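Local structure of RNA-dependent RNA polymerase (Taggert virus, 6DX3) at residues A[24-28]-A[29-33]; A[59-62]-A[63-67]; A[88-91]-A[92-95]. The protein probably acts as a viral ovarian tumour (OTU) type cysteine protease that removes ubiquitin from modified proteins. One frame throughout, in Å; residues are numbered along the deposited sequence.

Contact 1: residues A[24-28]-A[29-33]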
ATOM      1  N   GLU A  24     -11.639  14.272   4.047  1.00 47.89           N
ATOM      2  CA  GLU A  24     -12.802  13.398   3.983  1.00 50.57           C
ATOM      3  C   GLU A  24     -12.555  12.444   2.815  1.00 49.66           C
ATOM      4  O   GLU A  24     -12.584  12.867   1.655  1.00 50.46           O
ATOM      5  CB  GLU A  24     -14.067  14.221   3.739  1.00 55.10           C
ATOM      6  CG  GLU A  24     -14.516  15.219   4.846  1.00 58.22           C
ATOM      7  CD  GLU A  24     -14.608  14.615   6.230  1.00 60.40           C
ATOM      8  OE1 GLU A  24     -13.598  14.630   6.959  1.00 60.14           O
ATOM      9  OE2 GLU A  24     -15.703  14.148   6.605  1.00 62.85           O
ATOM     10  N   VAL A  25     -12.317  11.162   3.107  1.00 42.63           N
ATOM     11  CA  VAL A  25     -11.938  10.232   2.039  1.00 40.94           C
ATOM     12  C   VAL A  25     -13.013  10.180   0.955  1.00 42.28           C
ATOM     13  O   VAL A  25     -12.698  10.130  -0.241  1.00 42.15           O
ATOM     14  CB  VAL A  25     -11.627   8.828   2.596  1.00 39.84           C
ATOM     15  CG1 VAL A  25     -10.360   8.851   3.394  1.00 38.74           C
ATOM     16  CG2 VAL A  25     -12.790   8.301   3.409  1.00 41.67           C
ATOM     17  N   GLU A  26     -14.290  10.170   1.346  1.00 44.46           N
ATOM     18  CA  GLU A  26     -15.353   9.947   0.367  1.00 46.74           C
ATOM     19  C   GLU A  26     -15.633  11.169  -0.500  1.00 49.55           C
ATOM     20  O   GLU A  26     -16.358  11.044  -1.493  1.00 52.49           O
ATOM     21  CB  GLU A  26     -16.634   9.492   1.070  1.00 49.13           C
ATOM     22  CG  GLU A  26     -16.474   8.189   1.844  1.00 47.37           C
ATOM     23  CD  GLU A  26     -17.800   7.499   2.084  1.00 50.85           C
ATOM     24  OE1 GLU A  26     -18.695   8.124   2.693  1.00 54.24           O
ATOM     25  OE2 GLU A  26     -17.942   6.331   1.665  1.00 50.43           O
ATOM     26  N   ASP A  27     -15.083  12.336  -0.166  1.00 49.19           N
ATOM     27  CA  ASP A  27     -15.144  13.456  -1.102  1.00 51.90           C
ATOM     28  C   ASP A  27     -14.291  13.190  -2.339  1.00 50.74           C
ATOM     29  O   ASP A  27     -14.563  13.741  -3.412  1.00 53.11           O
ATOM     30  CB  ASP A  27     -14.695  14.748  -0.416  1.00 52.33           C
ATOM     31  CG  ASP A  27     -15.582  15.131   0.747  1.00 55.43           C
ATOM     32  OD1 ASP A  27     -16.606  14.443   0.980  1.00 57.06           O
ATOM     33  OD2 ASP A  27     -15.258  16.129   1.423  1.00 56.88           O
ATOM     34  N   ILE A  28     -13.276  12.337  -2.214  1.00 46.70           N
ATOM     35  CA  ILE A  28     -12.345  12.078  -3.299  1.00 45.28           C
ATOM     36  C   ILE A  28     -12.400  10.630  -3.790  1.00 41.74           C
ATOM     37  O   ILE A  28     -12.269  10.398  -4.997  1.00 43.47           O
ATOM     38  CB  ILE A  28     -10.909  12.458  -2.870  1.00 43.92           C
ATOM     39  CG1 ILE A  28     -10.854  13.919  -2.391  1.00 45.94           C
ATOM     40  CG2 ILE A  28      -9.919  12.205  -3.994  1.00 44.58           C
ATOM     41  CD1 ILE A  28     -10.966  14.952  -3.501  1.00 49.64           C
ATOM     42  N   PHE A  29     -12.604   9.657  -2.904  1.00 38.96           N
ATOM     43  CA  PHE A  29     -12.545   8.243  -3.260  1.00 37.84           C
ATOM     44  C   PHE A  29     -13.860   7.544  -2.947  1.00 39.39           C
ATOM     45  O   PHE A  29     -14.734   8.071  -2.256  1.00 41.18           O
ATOM     46  CB  PHE A  29     -11.421   7.513  -2.510  1.00 35.42           C
ATOM     47  CG  PHE A  29     -10.063   8.107  -2.718  1.00 36.00           C
ATOM     48  CD1 PHE A  29      -9.473   8.878  -1.730  1.00 35.97           C
ATOM     49  CD2 PHE A  29      -9.365   7.875  -3.894  1.00 37.62           C
ATOM     50  CE1 PHE A  29      -8.220   9.421  -1.913  1.00 36.12           C
ATOM     51  CE2 PHE A  29      -8.109   8.416  -4.086  1.00 37.41           C
ATOM     52  CZ  PHE A  29      -7.537   9.189  -3.095  1.00 36.13           C
ATOM     53  N   GLU A  30     -13.978   6.337  -3.486  1.00 38.71           N
ATOM     54  CA  GLU A  30     -14.926   5.336  -3.023  1.00 39.20           C
ATOM     55  C   GLU A  30     -14.145   4.258  -2.286  1.00 35.31           C
ATOM     56  O   GLU A  30     -13.152   3.739  -2.809  1.00 33.43           O
ATOM     57  CB  GLU A  30     -15.705   4.717  -4.185  1.00 44.08           C
ATOM     58  CG  GLU A  30     -16.112   3.274  -3.931  1.00 45.67           C
ATOM     59  CD  GLU A  30     -17.069   2.740  -4.967  1.00 51.74           C
ATOM     60  OE1 GLU A  30     -17.707   3.557  -5.664  1.00 56.21           O
ATOM     61  OE2 GLU A  30     -17.181   1.502  -5.083  1.00 52.54           O
ATOM     62  N   ILE A  31     -14.575   3.938  -1.070  1.00 34.03           N
ATOM     63  CA  ILE A  31     -13.932   2.889  -0.286  1.00 32.06           C
ATOM     64  C   ILE A  31     -14.373   1.544  -0.852  1.00 32.44           C
ATOM     65  O   ILE A  31     -15.542   1.167  -0.740  1.00 36.18           O
ATOM     66  CB  ILE A  31     -14.279   3.001   1.203  1.00 33.79           C
ATOM     67  CG1 ILE A  31     -13.849   4.365   1.753  1.00 33.41           C
ATOM     68  CG2 ILE A  31     -13.633   1.862   1.988  1.00 32.97           C
ATOM     69  CD1 ILE A  31     -14.438   4.690   3.113  1.00 34.87           C
ATOM     70  N   VAL A  32     -13.440   0.821  -1.471  1.00 29.36           N
ATOM     71  CA  VAL A  32     -13.705  -0.523  -1.970  1.00 28.99           C
ATOM     72  C   VAL A  32     -13.257  -1.491  -0.880  1.00 28.60           C
ATOM     73  O   VAL A  32     -12.064  -1.761  -0.720  1.00 25.14           O
ATOM     74  CB  VAL A  32     -12.998  -0.792  -3.299  1.00 28.59           C
ATOM     75  CG1 VAL A  32     -13.411  -2.153  -3.848  1.00 25.18           C
ATOM     76  CG2 VAL A  32     -13.320   0.307  -4.300  1.00 32.08           C
ATOM     77  N   ASN A  33     -14.221  -2.012  -0.126  1.00 30.55           N
ATOM     78  CA  ASN A  33     -13.901  -2.801   1.055  1.00 30.23           C
ATOM     79  C   ASN A  33     -13.271  -4.131   0.664  1.00 28.51           C
ATOM     80  O   ASN A  33     -13.734  -4.815  -0.252  1.00 30.09           O
ATOM     81  CB  ASN A  33     -15.157  -3.040   1.894  1.00 33.94           C
ATOM     82  CG  ASN A  33     -15.902  -1.758   2.203  1.00 36.77           C
ATOM     83  OD1 ASN A  33     -16.890  -1.427   1.547  1.00 39.87           O
ATOM     84  ND2 ASN A  33     -15.428  -1.025   3.204  1.00 36.88           N
TER
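Val25 meets the strand that follows it twice, once through its carbonyl and once through a methyl group. Its O accepts the amide of Phe29, with Phe29 N to Val25 O at 2.7 Å and an N-H...O angle of 163°. The same oxygen also takes Ile28 N, 3.0 Å from Val25 O, so one acceptor gripped by two amides closes the turn. On the side-chain level, Val25 CG2 rests 4.0 Å from Ile31 CD1. Ile31 delivers that methyl by setting CG1 anti to its own carbonyl carbon (chi1 -59°) and then running extended. Glu26 comes to the same methyl at about a right angle, OE2 lying 4.1 Å from Ile31 CD1, while its OE1 is engaged in a salt bridge with Lys125. Its backbone helps too, since Glu26 CA directs a C-H toward Phe29 O at 3.3 Å. Ile28, last in the turn, lays CG2 over one face of the neighbouring ring: a CH-pi contact of 3.9 Å from Ile28 CG2 to the Phe29 centroid, only 11° off the ring normal. Beyond the turn, that buried ring meets Trp119 edge-to-face and packs on Leu154 and Met138. The whole is a single short helical turn joining strand 17-24 to strand 29-32, which runs antiparallel to strand 150-156 as an outermost strand of the mixed sheet in this OTU protease.

Contact 2: residues A[59-62]-A[63-67]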
ATOM      1  N   LYS A  59      -2.715 -13.495  -3.540  1.00 27.25           N
ATOM      2  CA  LYS A  59      -1.565 -14.391  -3.587  1.00 32.70           C
ATOM      3  C   LYS A  59      -0.562 -13.940  -4.640  1.00 32.08           C
ATOM      4  O   LYS A  59       0.653 -14.019  -4.424  1.00 31.57           O
ATOM      5  CB  LYS A  59      -2.022 -15.824  -3.864  1.00 33.25           C
ATOM      6  CG  LYS A  59      -2.755 -16.485  -2.707  1.00 34.36           C
ATOM      7  CD  LYS A  59      -2.824 -17.997  -2.896  1.00 37.72           C
ATOM      8  CE  LYS A  59      -3.636 -18.661  -1.796  1.00 39.87           C
ATOM      9  NZ  LYS A  59      -3.660 -20.146  -1.932  1.00 43.42           N
ATOM     10  N   LEU A  60      -1.056 -13.467  -5.789  1.00 33.34           N
ATOM     11  CA  LEU A  60      -0.173 -12.893  -6.800  1.00 31.89           C
ATOM     12  C   LEU A  60       0.674 -11.776  -6.207  1.00 30.96           C
ATOM     13  O   LEU A  60       1.872 -11.673  -6.495  1.00 30.59           O
ATOM     14  CB  LEU A  60      -0.996 -12.362  -7.976  1.00 27.53           C
ATOM     15  CG  LEU A  60      -1.770 -13.346  -8.858  1.00 29.97           C
ATOM     16  CD1 LEU A  60      -2.327 -12.625 -10.072  1.00 31.34           C
ATOM     17  CD2 LEU A  60      -0.901 -14.514  -9.293  1.00 31.11           C
ATOM     18  N   ILE A  61       0.064 -10.937  -5.366  1.00 29.29           N
ATOM     19  CA  ILE A  61       0.774  -9.807  -4.777  1.00 27.20           C
ATOM     20  C   ILE A  61       1.806 -10.285  -3.769  1.00 27.78           C
ATOM     21  O   ILE A  61       2.956  -9.829  -3.772  1.00 28.57           O
ATOM     22  CB  ILE A  61      -0.234  -8.834  -4.138  1.00 25.23           C
ATOM     23  CG1 ILE A  61      -1.220  -8.329  -5.190  1.00 25.96           C
ATOM     24  CG2 ILE A  61       0.481  -7.668  -3.476  1.00 21.46           C
ATOM     25  CD1 ILE A  61      -0.547  -7.695  -6.388  1.00 24.35           C
ATOM     26  N   LYS A  62       1.415 -11.217  -2.897  1.00 28.57           N
ATOM     27  CA  LYS A  62       2.288 -11.665  -1.816  1.00 28.48           C
ATOM     28  C   LYS A  62       3.517 -12.392  -2.348  1.00 26.46           C
ATOM     29  O   LYS A  62       4.615 -12.256  -1.795  1.00 25.63           O
ATOM     30  CB  LYS A  62       1.493 -12.560  -0.864  1.00 30.30           C
ATOM     31  CG  LYS A  62       2.168 -12.866   0.452  1.00 30.91           C
ATOM     32  CD  LYS A  62       1.145 -13.354   1.473  1.00 31.07           C
ATOM     33  CE  LYS A  62       1.828 -14.039   2.644  1.00 32.48           C
ATOM     34  NZ  LYS A  62       0.957 -14.145   3.849  1.00 31.86           N
ATOM     35  N   GLU A  63       3.357 -13.174  -3.417  1.00 26.08           N
ATOM     36  CA  GLU A  63       4.509 -13.846  -4.009  1.00 26.70           C
ATOM     37  C   GLU A  63       5.477 -12.841  -4.622  1.00 25.67           C
ATOM     38  O   GLU A  63       6.698 -13.023  -4.551  1.00 25.73           O
ATOM     39  CB  GLU A  63       4.047 -14.857  -5.056  1.00 27.80           C
ATOM     40  CG  GLU A  63       3.159 -15.958  -4.503  1.00 27.45           C
ATOM     41  CD  GLU A  63       2.518 -16.782  -5.596  1.00 29.66           C
ATOM     42  OE1 GLU A  63       2.586 -16.362  -6.770  1.00 30.77           O
ATOM     43  OE2 GLU A  63       1.944 -17.845  -5.281  1.00 31.76           O
ATOM     44  N   GLN A  64       4.948 -11.770  -5.221  1.00 24.10           N
ATOM     45  CA  GLN A  64       5.802 -10.737  -5.789  1.00 23.08           C
ATOM     46  C   GLN A  64       6.558  -9.974  -4.710  1.00 23.81           C
ATOM     47  O   GLN A  64       7.694  -9.548  -4.941  1.00 23.04           O
ATOM     48  CB  GLN A  64       4.963  -9.773  -6.628  1.00 25.81           C
ATOM     49  CG  GLN A  64       4.474 -10.357  -7.944  1.00 29.20           C
ATOM     50  CD  GLN A  64       5.575 -10.447  -8.979  1.00 32.04           C
ATOM     51  OE1 GLN A  64       6.293  -9.479  -9.222  1.00 33.00           O
ATOM     52  NE2 GLN A  64       5.720 -11.616  -9.587  1.00 34.55           N
ATOM     53  N   VAL A  65       5.949  -9.791  -3.534  1.00 23.78           N
ATOM     54  CA  VAL A  65       6.619  -9.084  -2.446  1.00 24.24           C
ATOM     55  C   VAL A  65       7.835  -9.870  -1.969  1.00 25.07           C
ATOM     56  O   VAL A  65       8.895  -9.290  -1.698  1.00 26.07           O
ATOM     57  CB  VAL A  65       5.628  -8.814  -1.296  1.00 22.77           C
ATOM     58  CG1 VAL A  65       6.363  -8.357  -0.043  1.00 23.25           C
ATOM     59  CG2 VAL A  65       4.592  -7.781  -1.715  1.00 21.44           C
ATOM     60  N   ARG A  66       7.712 -11.198  -1.877  1.00 26.02           N
ATOM     61  CA  ARG A  66       8.828 -12.016  -1.407  1.00 26.74           C
ATOM     62  C   ARG A  66      10.031 -11.911  -2.338  1.00 27.93           C
ATOM     63  O   ARG A  66      11.173 -11.798  -1.875  1.00 29.82           O
ATOM     64  CB  ARG A  66       8.393 -13.476  -1.265  1.00 29.29           C
ATOM     65  CG  ARG A  66       9.551 -14.432  -1.001  1.00 32.96           C
ATOM     66  CD  ARG A  66       9.070 -15.851  -0.752  1.00 36.46           C
ATOM     67  NE  ARG A  66       8.340 -16.378  -1.898  1.00 36.13           N
ATOM     68  CZ  ARG A  66       7.545 -17.442  -1.856  1.00 36.95           C
ATOM     69  NH1 ARG A  66       7.371 -18.102  -0.719  1.00 38.54           N
ATOM     70  NH2 ARG A  66       6.920 -17.843  -2.953  1.00 35.51           N
ATOM     71  N   GLU A  67       9.803 -11.960  -3.654  1.00 26.87           N
ATOM     72  CA  GLU A  67      10.911 -11.792  -4.586  1.00 27.25           C
ATOM     73  C   GLU A  67      11.396 -10.347  -4.616  1.00 27.34           C
ATOM     74  O   GLU A  67      12.598 -10.104  -4.783  1.00 28.49           O
ATOM     75  CB  GLU A  67      10.504 -12.255  -5.987  1.00 29.62           C
ATOM     76  CG  GLU A  67      10.409 -13.770  -6.126  1.00 33.40           C
ATOM     77  CD  GLU A  67       9.796 -14.209  -7.440  1.00 35.84           C
ATOM     78  OE1 GLU A  67      10.330 -13.836  -8.507  1.00 36.41           O
ATOM     79  OE2 GLU A  67       8.774 -14.929  -7.406  1.00 36.89           O
TER
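Lys59 O receives the amide of Glu63, Glu63 N to Lys59 O being 3.0 Å with an angle of 166° at the hydrogen. This is the i to i+4 bond of an alpha helix, here the middle of helix 57-72 in the OTU-like domain, and the segments repeat it with varying quality. Val65 N donates to Ile61 O at 3.0 Å, Arg66 N reaches Lys62 O at 3.3 Å, and the bond from Gln64 N to Leu60 O is weak. Side chains of the second segment lean back on the same carbonyls. Glu63 CG sits beside its backbone N, anti to the carbonyl carbon (chi1 -61°), which brings it to 3.2 Å from Lys59 O. The carboxylate beyond makes no salt bridge with the lysine one turn back: Lys59 NZ and Glu63 OE2 are 6.9 Å apart, so any attraction between them would act at long range.

The first torsion of Gln64 (chi1 -72°) sets its CG 3.3 Å from Leu60 O; the chain then bends at the second torsion, and OE1 is hydrogen-bonded to Lys111. Lys62, by contrast, runs extended and is buried against Tyr42 and Asn39. Ile61 and Val65 supply the apolar part of the buried side: both pack on Phe108 of helix 102-112, while Ile61 also rests on Tyr42 and Leu45 of helix 40-49. Between these two residues the methyls approach loosely, Ile61 CG2 to Val65 CG2 at 4.5 Å, whereas Val65 CG2 lies much closer to a carbonyl, 3.3 Å from Ile61 O.

Contact 3: residues A[88-91]-A[92-95]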
ATOM      1  N   GLY A  88      14.785 -13.784   8.335  1.00 39.61           N
ATOM      2  CA  GLY A  88      13.765 -13.699   9.364  1.00 38.75           C
ATOM      3  C   GLY A  88      12.561 -12.887   8.937  1.00 35.88           C
ATOM      4  O   GLY A  88      11.434 -13.170   9.358  1.00 35.07           O
ATOM      5  N   TYR A  89      12.775 -11.872   8.098  1.00 33.60           N
ATOM      6  CA  TYR A  89      11.663 -11.076   7.591  1.00 30.63           C
ATOM      7  C   TYR A  89      10.738 -11.921   6.725  1.00 28.90           C
ATOM      8  O   TYR A  89       9.513 -11.892   6.893  1.00 29.62           O
ATOM      9  CB  TYR A  89      12.200  -9.877   6.811  1.00 27.60           C
ATOM     10  CG  TYR A  89      11.184  -9.163   5.947  1.00 26.37           C
ATOM     11  CD1 TYR A  89      10.308  -8.234   6.493  1.00 25.56           C
ATOM     12  CD2 TYR A  89      11.117  -9.404   4.579  1.00 25.49           C
ATOM     13  CE1 TYR A  89       9.387  -7.573   5.705  1.00 24.58           C
ATOM     14  CE2 TYR A  89      10.198  -8.748   3.780  1.00 24.20           C
ATOM     15  CZ  TYR A  89       9.336  -7.834   4.347  1.00 24.66           C
ATOM     16  OH  TYR A  89       8.420  -7.178   3.555  1.00 23.69           O
ATOM     17  N   LEU A  90      11.313 -12.695   5.798  1.00 27.90           N
ATOM     18  CA  LEU A  90      10.500 -13.536   4.925  1.00 27.83           C
ATOM     19  C   LEU A  90       9.777 -14.618   5.716  1.00 29.98           C
ATOM     20  O   LEU A  90       8.632 -14.964   5.404  1.00 27.11           O
ATOM     21  CB  LEU A  90      11.374 -14.163   3.835  1.00 27.60           C
ATOM     22  CG  LEU A  90      12.009 -13.212   2.815  1.00 26.33           C
ATOM     23  CD1 LEU A  90      12.938 -13.971   1.875  1.00 27.71           C
ATOM     24  CD2 LEU A  90      10.943 -12.457   2.028  1.00 23.68           C
ATOM     25  N   ALA A  91      10.428 -15.166   6.747  1.00 33.01           N
ATOM     26  CA  ALA A  91       9.791 -16.208   7.545  1.00 35.46           C
ATOM     27  C   ALA A  91       8.541 -15.694   8.251  1.00 35.87           C
ATOM     28  O   ALA A  91       7.623 -16.472   8.534  1.00 37.56           O
ATOM     29  CB  ALA A  91      10.782 -16.777   8.561  1.00 36.31           C
ATOM     30  N   ARG A  92       8.485 -14.392   8.536  1.00 33.77           N
ATOM     31  CA  ARG A  92       7.315 -13.808   9.176  1.00 34.86           C
ATOM     32  C   ARG A  92       6.228 -13.440   8.171  1.00 32.10           C
ATOM     33  O   ARG A  92       5.080 -13.864   8.320  1.00 31.05           O
ATOM     34  CB  ARG A  92       7.712 -12.569   9.983  1.00 35.33           C
ATOM     35  CG  ARG A  92       6.519 -11.769  10.477  1.00 37.29           C
ATOM     36  CD  ARG A  92       6.941 -10.601  11.358  1.00 38.29           C
ATOM     37  NE  ARG A  92       7.766  -9.637  10.636  1.00 35.44           N
ATOM     38  CZ  ARG A  92       7.278  -8.672   9.865  1.00 33.20           C
ATOM     39  NH1 ARG A  92       5.967  -8.545   9.710  1.00 32.92           N
ATOM     40  NH2 ARG A  92       8.099  -7.832   9.250  1.00 31.74           N
ATOM     41  N   ILE A  93       6.572 -12.653   7.148  1.00 31.49           N
ATOM     42  CA  ILE A  93       5.549 -12.136   6.247  1.00 31.50           C
ATOM     43  C   ILE A  93       4.970 -13.222   5.351  1.00 32.79           C
ATOM     44  O   ILE A  93       3.866 -13.054   4.823  1.00 33.47           O
ATOM     45  CB  ILE A  93       6.103 -10.976   5.399  1.00 30.04           C
ATOM     46  CG1 ILE A  93       7.187 -11.474   4.442  1.00 31.61           C
ATOM     47  CG2 ILE A  93       6.634  -9.872   6.300  1.00 30.37           C
ATOM     48  CD1 ILE A  93       7.313 -10.641   3.180  1.00 30.02           C
ATOM     49  N   MET A  94       5.680 -14.333   5.167  1.00 32.94           N
ATOM     50  CA  MET A  94       5.165 -15.432   4.364  1.00 34.58           C
ATOM     51  C   MET A  94       4.222 -16.341   5.139  1.00 36.60           C
ATOM     52  O   MET A  94       3.712 -17.308   4.566  1.00 37.74           O
ATOM     53  CB  MET A  94       6.324 -16.246   3.790  1.00 37.48           C
ATOM     54  CG  MET A  94       7.081 -15.525   2.686  1.00 36.77           C
ATOM     55  SD  MET A  94       6.025 -15.200   1.262  1.00 36.24           S
ATOM     56  CE  MET A  94       5.754 -13.440   1.396  1.00 29.18           C
ATOM     57  N   LYS A  95       3.980 -16.057   6.415  1.00 36.43           N
ATOM     58  CA  LYS A  95       2.999 -16.821   7.164  1.00 37.78           C
ATOM     59  C   LYS A  95       1.602 -16.550   6.615  1.00 35.72           C
ATOM     60  O   LYS A  95       1.293 -15.415   6.238  1.00 32.36           O
ATOM     61  CB  LYS A  95       3.054 -16.458   8.647  1.00 39.93           C
ATOM     62  CG  LYS A  95       4.261 -17.002   9.386  1.00 42.62           C
ATOM     63  CD  LYS A  95       4.216 -16.606  10.852  1.00 46.01           C
ATOM     64  CE  LYS A  95       4.928 -17.623  11.729  1.00 50.60           C
ATOM     65  NZ  LYS A  95       6.387 -17.670  11.442  1.00 51.07           N
TER
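Tyr89 and Ile93, one turn apart, join through backbone and side chain alike at the end of helix 86-93. Among the backbone bonds, Ile93 N gives Tyr89 O a nearly linear hydrogen bond, 3.0 Å long with 174° at the hydrogen. Arg92 N is shared: it donates to Gly88 O at 3.3 Å and, weakly, to Tyr89 O as well. A further i to i+4 bond runs from Met94 N to Leu90 O, also 3.0 Å, where the chain leaves the helix.

Apolar contacts gather on the tyrosine ring. Ile93 reaches it with both branches: CG2 makes a CH-pi contact over one face, 4.0 Å from the centroid of the Tyr89 ring, and CD1 comes to 3.5 Å from Tyr89 CE2. The first torsion of Ile93 (chi1 66°) wedges CG1 between backbone N and carbonyl carbon; with the second torsion extended, Ile93 CD1 lies 4.2 Å from Leu90 CD2 too.

Of the polar side chains, Arg92 bends at its third torsion and brings NH2 to 3.6 Å from Tyr89 CD1. It meets the ring obliquely, on the side Ile93 covers, with guanidinium and ring planes 73° apart; its NE makes a salt bridge with Glu84. Farther on, Lys95 bends at its last torsion, and NZ makes a weak hydrogen bond to Ala91 O.

The Tyr89 ring is thus met from the same side by Ile93 and by the Arg92 guanidinium, while its hydroxyl is hydrogen-bonded to Glu104 of helix 102-112. Held at face and polar end, the ring is probably restricted in its rotation.

Contact 1 stands apart, on the sheet side of the fold: its centre is about 26 Å from that of contact 2 and about 32 Å from that of contact 3, across the centre of the chain. Contacts 2 and 3 occupy successive helices on the other side, with centres about 12 Å apart, and they touch. Lys62 NZ probably donates to Lys95 O at 2.7 Å, joining helix 57-72 to the chain just past helix 86-93, while Arg66 CD packs 3.7 Å from Met94 SD. A bound magnesium ion lies about 9 Å from the side chain of Leu60 in contact 2. Helix 102-112 faces both helical contacts through Glu104, which Val65 also touches.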